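Long-range contact in myosin-I heavy chain (Dictyostelium discoideum, PDB 5EJR), which acts as an actin-based motor with ATPase activity in the early steps of phagocytosis and adhesion, this chain being the second MyTH4-FERM unit of its tail: residues W331-S345 against V372-W386. Sequence-based numbering, arbitrary orientation.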
# COMPACT_ATOMS: atom_id res chain seq x y z
N TRP A 331 -24.03 -9.42 2.66
CA TRP A 331 -25.41 -9.81 2.37
C TRP A 331 -26.18 -8.55 1.90
O TRP A 331 -26.89 -8.63 0.90
CB TRP A 331 -26.09 -10.35 3.63
CG TRP A 331 -27.60 -10.46 3.54
CD1 TRP A 331 -28.52 -9.68 4.17
CD2 TRP A 331 -28.34 -11.39 2.74
NE1 TRP A 331 -29.79 -10.06 3.81
CE2 TRP A 331 -29.71 -11.10 2.91
CE3 TRP A 331 -27.97 -12.42 1.85
CZ2 TRP A 331 -30.72 -11.86 2.31
CZ3 TRP A 331 -28.97 -13.17 1.24
CH2 TRP A 331 -30.33 -12.85 1.43
N MET A 332 -26.04 -7.42 2.61
CA MET A 332 -26.77 -6.19 2.25
C MET A 332 -26.31 -5.55 0.92
O MET A 332 -27.08 -4.81 0.32
CB MET A 332 -26.78 -5.16 3.38
CG MET A 332 -27.72 -5.54 4.51
SD MET A 332 -29.41 -6.07 4.07
CE MET A 332 -30.17 -4.50 3.46
N LYS A 333 -25.08 -5.85 0.48
CA LYS A 333 -24.50 -5.40 -0.80
C LYS A 333 -24.81 -6.38 -1.93
O LYS A 333 -24.35 -6.17 -3.06
CB LYS A 333 -22.99 -5.20 -0.67
CG LYS A 333 -22.59 -3.89 -0.04
CD LYS A 333 -21.12 -3.97 0.36
CE LYS A 333 -20.57 -2.64 0.82
NZ LYS A 333 -21.41 -2.04 1.89
N GLY A 334 -25.58 -7.41 -1.66
CA GLY A 334 -26.00 -8.38 -2.67
C GLY A 334 -24.92 -9.36 -3.10
O GLY A 334 -25.04 -9.97 -4.16
N LEU A 335 -23.87 -9.56 -2.28
CA LEU A 335 -22.81 -10.51 -2.65
C LEU A 335 -23.21 -11.99 -2.56
O LEU A 335 -22.61 -12.82 -3.24
CB LEU A 335 -21.54 -10.23 -1.84
CG LEU A 335 -21.01 -8.78 -1.98
CD1 LEU A 335 -19.75 -8.59 -1.19
CD2 LEU A 335 -20.76 -8.39 -3.47
N TYR A 336 -24.24 -12.33 -1.77
CA TYR A 336 -24.70 -13.71 -1.63
C TYR A 336 -26.04 -13.94 -2.34
O TYR A 336 -27.09 -13.70 -1.76
CB TYR A 336 -24.79 -14.09 -0.13
CG TYR A 336 -23.47 -13.96 0.59
CD1 TYR A 336 -22.37 -14.73 0.20
CD2 TYR A 336 -23.32 -13.10 1.67
CE1 TYR A 336 -21.14 -14.62 0.86
CE2 TYR A 336 -22.11 -13.01 2.35
CZ TYR A 336 -21.02 -13.76 1.94
OH TYR A 336 -19.83 -13.65 2.60
N THR A 337 -26.02 -14.42 -3.58
CA THR A 337 -27.28 -14.59 -4.31
C THR A 337 -27.59 -16.07 -4.69
O THR A 337 -28.58 -16.30 -5.38
CB THR A 337 -27.34 -13.62 -5.49
OG1 THR A 337 -26.10 -13.65 -6.21
CG2 THR A 337 -27.64 -12.18 -5.05
N ASN A 338 -26.84 -17.07 -4.15
CA ASN A 338 -27.16 -18.49 -4.38
C ASN A 338 -28.28 -18.89 -3.39
O ASN A 338 -28.24 -19.93 -2.72
CB ASN A 338 -25.92 -19.40 -4.24
CG ASN A 338 -26.18 -20.85 -4.65
OD1 ASN A 338 -27.07 -21.15 -5.46
ND2 ASN A 338 -25.44 -21.78 -4.07
N VAL A 339 -29.28 -18.05 -3.30
CA VAL A 339 -30.33 -18.22 -2.31
C VAL A 339 -31.71 -18.05 -2.95
O VAL A 339 -31.89 -17.18 -3.81
CB VAL A 339 -29.96 -17.18 -1.20
CG1 VAL A 339 -30.45 -15.77 -1.50
CG2 VAL A 339 -30.32 -17.64 0.19
N ASN A 340 -32.66 -18.94 -2.62
CA ASN A 340 -34.01 -18.81 -3.16
C ASN A 340 -34.82 -17.82 -2.28
O ASN A 340 -34.32 -17.39 -1.24
CB ASN A 340 -34.68 -20.17 -3.38
CG ASN A 340 -35.23 -20.88 -2.16
OD1 ASN A 340 -35.02 -20.47 -1.01
ND2 ASN A 340 -35.98 -21.95 -2.38
N GLU A 341 -36.05 -17.48 -2.68
CA GLU A 341 -36.92 -16.54 -1.96
C GLU A 341 -37.28 -16.99 -0.53
O GLU A 341 -37.31 -16.16 0.38
CB GLU A 341 -38.17 -16.20 -2.77
CG GLU A 341 -37.81 -15.38 -4.01
CD GLU A 341 -38.84 -15.32 -5.13
OE1 GLU A 341 -39.88 -16.01 -5.04
OE2 GLU A 341 -38.60 -14.56 -6.10
N LYS A 342 -37.53 -18.29 -0.33
CA LYS A 342 -37.81 -18.85 1.01
C LYS A 342 -36.57 -18.68 1.92
O LYS A 342 -36.72 -18.15 3.01
CB LYS A 342 -38.23 -20.33 0.94
CG LYS A 342 -38.74 -20.84 2.29
CD LYS A 342 -39.10 -22.31 2.29
CE LYS A 342 -39.66 -22.76 3.62
NZ LYS A 342 -38.59 -23.03 4.62
N ASP A 343 -35.37 -19.04 1.45
CA ASP A 343 -34.12 -18.86 2.20
C ASP A 343 -33.88 -17.40 2.53
O ASP A 343 -33.43 -17.09 3.63
CB ASP A 343 -32.91 -19.40 1.40
CG ASP A 343 -32.94 -20.90 1.13
OD1 ASP A 343 -33.64 -21.63 1.87
OD2 ASP A 343 -32.25 -21.34 0.17
N SER A 344 -34.19 -16.48 1.57
CA SER A 344 -33.97 -15.05 1.81
C SER A 344 -34.91 -14.52 2.86
O SER A 344 -34.54 -13.64 3.63
CB SER A 344 -34.13 -14.24 0.52
OG SER A 344 -33.10 -14.54 -0.41
N SER A 345 -36.16 -15.00 2.84
CA SER A 345 -37.22 -14.63 3.79
C SER A 345 -36.84 -15.13 5.19
O SER A 345 -37.12 -14.46 6.17
CB SER A 345 -38.54 -15.28 3.37
OG SER A 345 -39.06 -14.55 2.27
N VAL A 372 -33.06 -5.28 5.80
CA VAL A 372 -32.61 -6.67 5.89
C VAL A 372 -32.54 -7.46 4.57
O VAL A 372 -32.09 -8.62 4.58
CB VAL A 372 -33.46 -7.46 6.93
CG1 VAL A 372 -33.33 -6.84 8.31
CG2 VAL A 372 -34.94 -7.59 6.50
N LEU A 373 -32.93 -6.86 3.44
CA LEU A 373 -32.79 -7.57 2.17
C LEU A 373 -32.04 -6.67 1.22
O LEU A 373 -32.42 -5.50 1.13
CB LEU A 373 -34.14 -7.88 1.51
CG LEU A 373 -34.95 -9.05 1.95
CD1 LEU A 373 -36.19 -9.12 1.06
CD2 LEU A 373 -34.14 -10.39 1.86
N PRO A 374 -31.03 -7.16 0.46
CA PRO A 374 -30.37 -6.28 -0.52
C PRO A 374 -31.28 -6.09 -1.74
O PRO A 374 -32.10 -6.97 -2.03
CB PRO A 374 -29.12 -7.06 -0.92
CG PRO A 374 -29.52 -8.50 -0.74
CD PRO A 374 -30.48 -8.53 0.42
N ASP A 375 -31.08 -5.01 -2.51
CA ASP A 375 -31.89 -4.74 -3.73
C ASP A 375 -31.86 -5.87 -4.73
O ASP A 375 -32.88 -6.18 -5.34
CB ASP A 375 -31.43 -3.44 -4.42
CG ASP A 375 -31.71 -2.18 -3.62
OD1 ASP A 375 -32.35 -2.28 -2.54
OD2 ASP A 375 -31.29 -1.10 -4.08
N GLN A 376 -30.68 -6.52 -4.90
CA GLN A 376 -30.47 -7.62 -5.84
C GLN A 376 -31.47 -8.79 -5.64
O GLN A 376 -31.99 -9.34 -6.61
CB GLN A 376 -29.01 -8.10 -5.74
CG GLN A 376 -27.98 -7.08 -6.24
CD GLN A 376 -27.51 -6.03 -5.24
OE1 GLN A 376 -28.06 -5.83 -4.14
NE2 GLN A 376 -26.45 -5.31 -5.63
N ILE A 377 -31.79 -9.11 -4.38
CA ILE A 377 -32.76 -10.14 -4.01
C ILE A 377 -34.19 -9.54 -4.07
O ILE A 377 -35.12 -10.20 -4.54
CB ILE A 377 -32.42 -10.62 -2.56
CG1 ILE A 377 -31.04 -11.38 -2.48
CG2 ILE A 377 -33.55 -11.42 -1.93
CD1 ILE A 377 -30.95 -12.63 -3.18
N LEU A 378 -34.37 -8.36 -3.49
CA LEU A 378 -35.65 -7.65 -3.42
C LEU A 378 -36.29 -7.53 -4.82
O LEU A 378 -37.50 -7.67 -4.94
CB LEU A 378 -35.45 -6.23 -2.81
CG LEU A 378 -36.72 -5.31 -2.76
CD1 LEU A 378 -37.77 -5.84 -1.76
CD2 LEU A 378 -36.33 -3.89 -2.32
N ASN A 379 -35.47 -7.30 -5.86
CA ASN A 379 -35.87 -7.16 -7.25
C ASN A 379 -36.74 -8.27 -7.79
O ASN A 379 -37.53 -8.04 -8.71
CB ASN A 379 -34.62 -7.04 -8.14
CG ASN A 379 -34.02 -5.68 -8.10
OD1 ASN A 379 -34.52 -4.79 -7.41
ND2 ASN A 379 -32.83 -5.53 -8.69
N SER A 380 -36.59 -9.49 -7.26
CA SER A 380 -37.30 -10.65 -7.80
C SER A 380 -38.81 -10.68 -7.49
O SER A 380 -39.53 -11.40 -8.16
CB SER A 380 -36.61 -11.95 -7.37
OG SER A 380 -37.01 -12.39 -6.08
N GLN A 381 -39.29 -9.95 -6.47
CA GLN A 381 -40.73 -9.92 -6.11
C GLN A 381 -41.13 -8.54 -5.64
O GLN A 381 -40.30 -7.81 -5.11
CB GLN A 381 -41.04 -10.89 -4.92
CG GLN A 381 -40.91 -12.40 -5.18
CD GLN A 381 -41.78 -12.98 -6.27
OE1 GLN A 381 -42.96 -12.63 -6.39
NE2 GLN A 381 -41.23 -13.84 -7.12
N ASN A 382 -42.44 -8.22 -5.73
CA ASN A 382 -42.98 -6.97 -5.18
C ASN A 382 -42.72 -6.99 -3.65
O ASN A 382 -42.89 -8.03 -3.02
CB ASN A 382 -44.50 -6.87 -5.47
CG ASN A 382 -45.05 -5.52 -5.20
OD1 ASN A 382 -44.99 -5.02 -4.07
ND2 ASN A 382 -45.53 -4.85 -6.24
N ILE A 383 -42.28 -5.88 -3.06
CA ILE A 383 -41.99 -5.76 -1.63
C ILE A 383 -43.19 -6.21 -0.74
O ILE A 383 -42.97 -6.80 0.33
CB ILE A 383 -41.46 -4.32 -1.29
CG1 ILE A 383 -40.93 -4.26 0.17
CG2 ILE A 383 -42.53 -3.22 -1.58
CD1 ILE A 383 -39.91 -3.16 0.47
N LYS A 384 -44.44 -6.03 -1.23
CA LYS A 384 -45.65 -6.48 -0.55
C LYS A 384 -45.66 -8.00 -0.45
O LYS A 384 -46.12 -8.54 0.56
CB LYS A 384 -46.91 -6.00 -1.29
CG LYS A 384 -47.27 -4.55 -1.02
CD LYS A 384 -48.44 -4.18 -1.95
CE LYS A 384 -48.90 -2.75 -1.80
NZ LYS A 384 -50.04 -2.47 -2.71
N VAL A 385 -45.12 -8.70 -1.46
CA VAL A 385 -45.02 -10.17 -1.44
C VAL A 385 -43.90 -10.58 -0.43
O VAL A 385 -44.06 -11.53 0.32
CB VAL A 385 -44.82 -10.78 -2.85
CG1 VAL A 385 -44.64 -12.31 -2.78
CG2 VAL A 385 -45.97 -10.42 -3.80
N TRP A 386 -42.81 -9.82 -0.40
CA TRP A 386 -41.73 -10.06 0.56
C TRP A 386 -42.23 -9.90 1.99
O TRP A 386 -41.95 -10.75 2.82
CB TRP A 386 -40.56 -9.12 0.29
CG TRP A 386 -39.71 -9.57 -0.84
CD1 TRP A 386 -39.57 -8.96 -2.05
CD2 TRP A 386 -38.84 -10.70 -0.85
NE1 TRP A 386 -38.62 -9.61 -2.79
CE2 TRP A 386 -38.17 -10.70 -2.09
CE3 TRP A 386 -38.51 -11.69 0.10
CZ2 TRP A 386 -37.24 -11.69 -2.45
CZ3 TRP A 386 -37.56 -12.66 -0.24
CH2 TRP A 386 -36.93 -12.65 -1.49
O HOH W 1 -29.02 -3.07 -1.58
O HOH W 2 -26.78 -3.99 -2.64
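Three direct hydrogen bonds join the segments, and the one from Trp331 is nearly straight. Its NE1 donates to Val372 O at 2.8 Å with an N-H...O angle of 169°; the oxygen lies in the indole plane, whereas the nitrogen stands above the carbonyl plane. With CG anti to the backbone N (chi1 166°), Trp331 brings its indole N-H to Val372 O from the last turn of helix 317-332. The other two bonds converge on Glu341 OE2: Ser380 OG donates a hydrogen bond on the anti side at 2.7 Å, and Gln381 NE2, in the conformer given here, donates on the syn side at 2.9 Å, its amide plane turned 81° from the carboxylate. Gln381 is also modelled a second way, so this bond need not be permanent.

Water extends the polar contact where helix 317-332 ends in a Schellman motif at Gly334. Met332 O accepts from two waters, one passing on to Gln376 OE1 and the other accepting from Asp375 N in the first turn of helix 375-378.

Apolar groups fill the middle. Pro374 CD sits over one face of the Trp331 indole in a CH-pi contact, 4.0 Å from the five-membered ring centroid, while Leu373 CD2 lies at the ring edge. Ile377 divides its branches: CD1 meets Val339 CG1 at 3.6 Å and Thr337 CG2, and CG2 packs against Ser344. Beyond it, the CH2 corner of Trp386 touches Ser344 CB and Glu341 CG. A polar atom, Ser345 OG, stands at the edge of that ring, held by its bond to Glu341 O.

Together these contacts tie loops and helix ends within the helical central lobe of the FERM domain. Ser380 OG should stabilise negative charge on Glu341, the Gln381 amide probably adding to it in this conformer, and the indole bond fixes the rotation of Trp331 while satisfying its buried N-H.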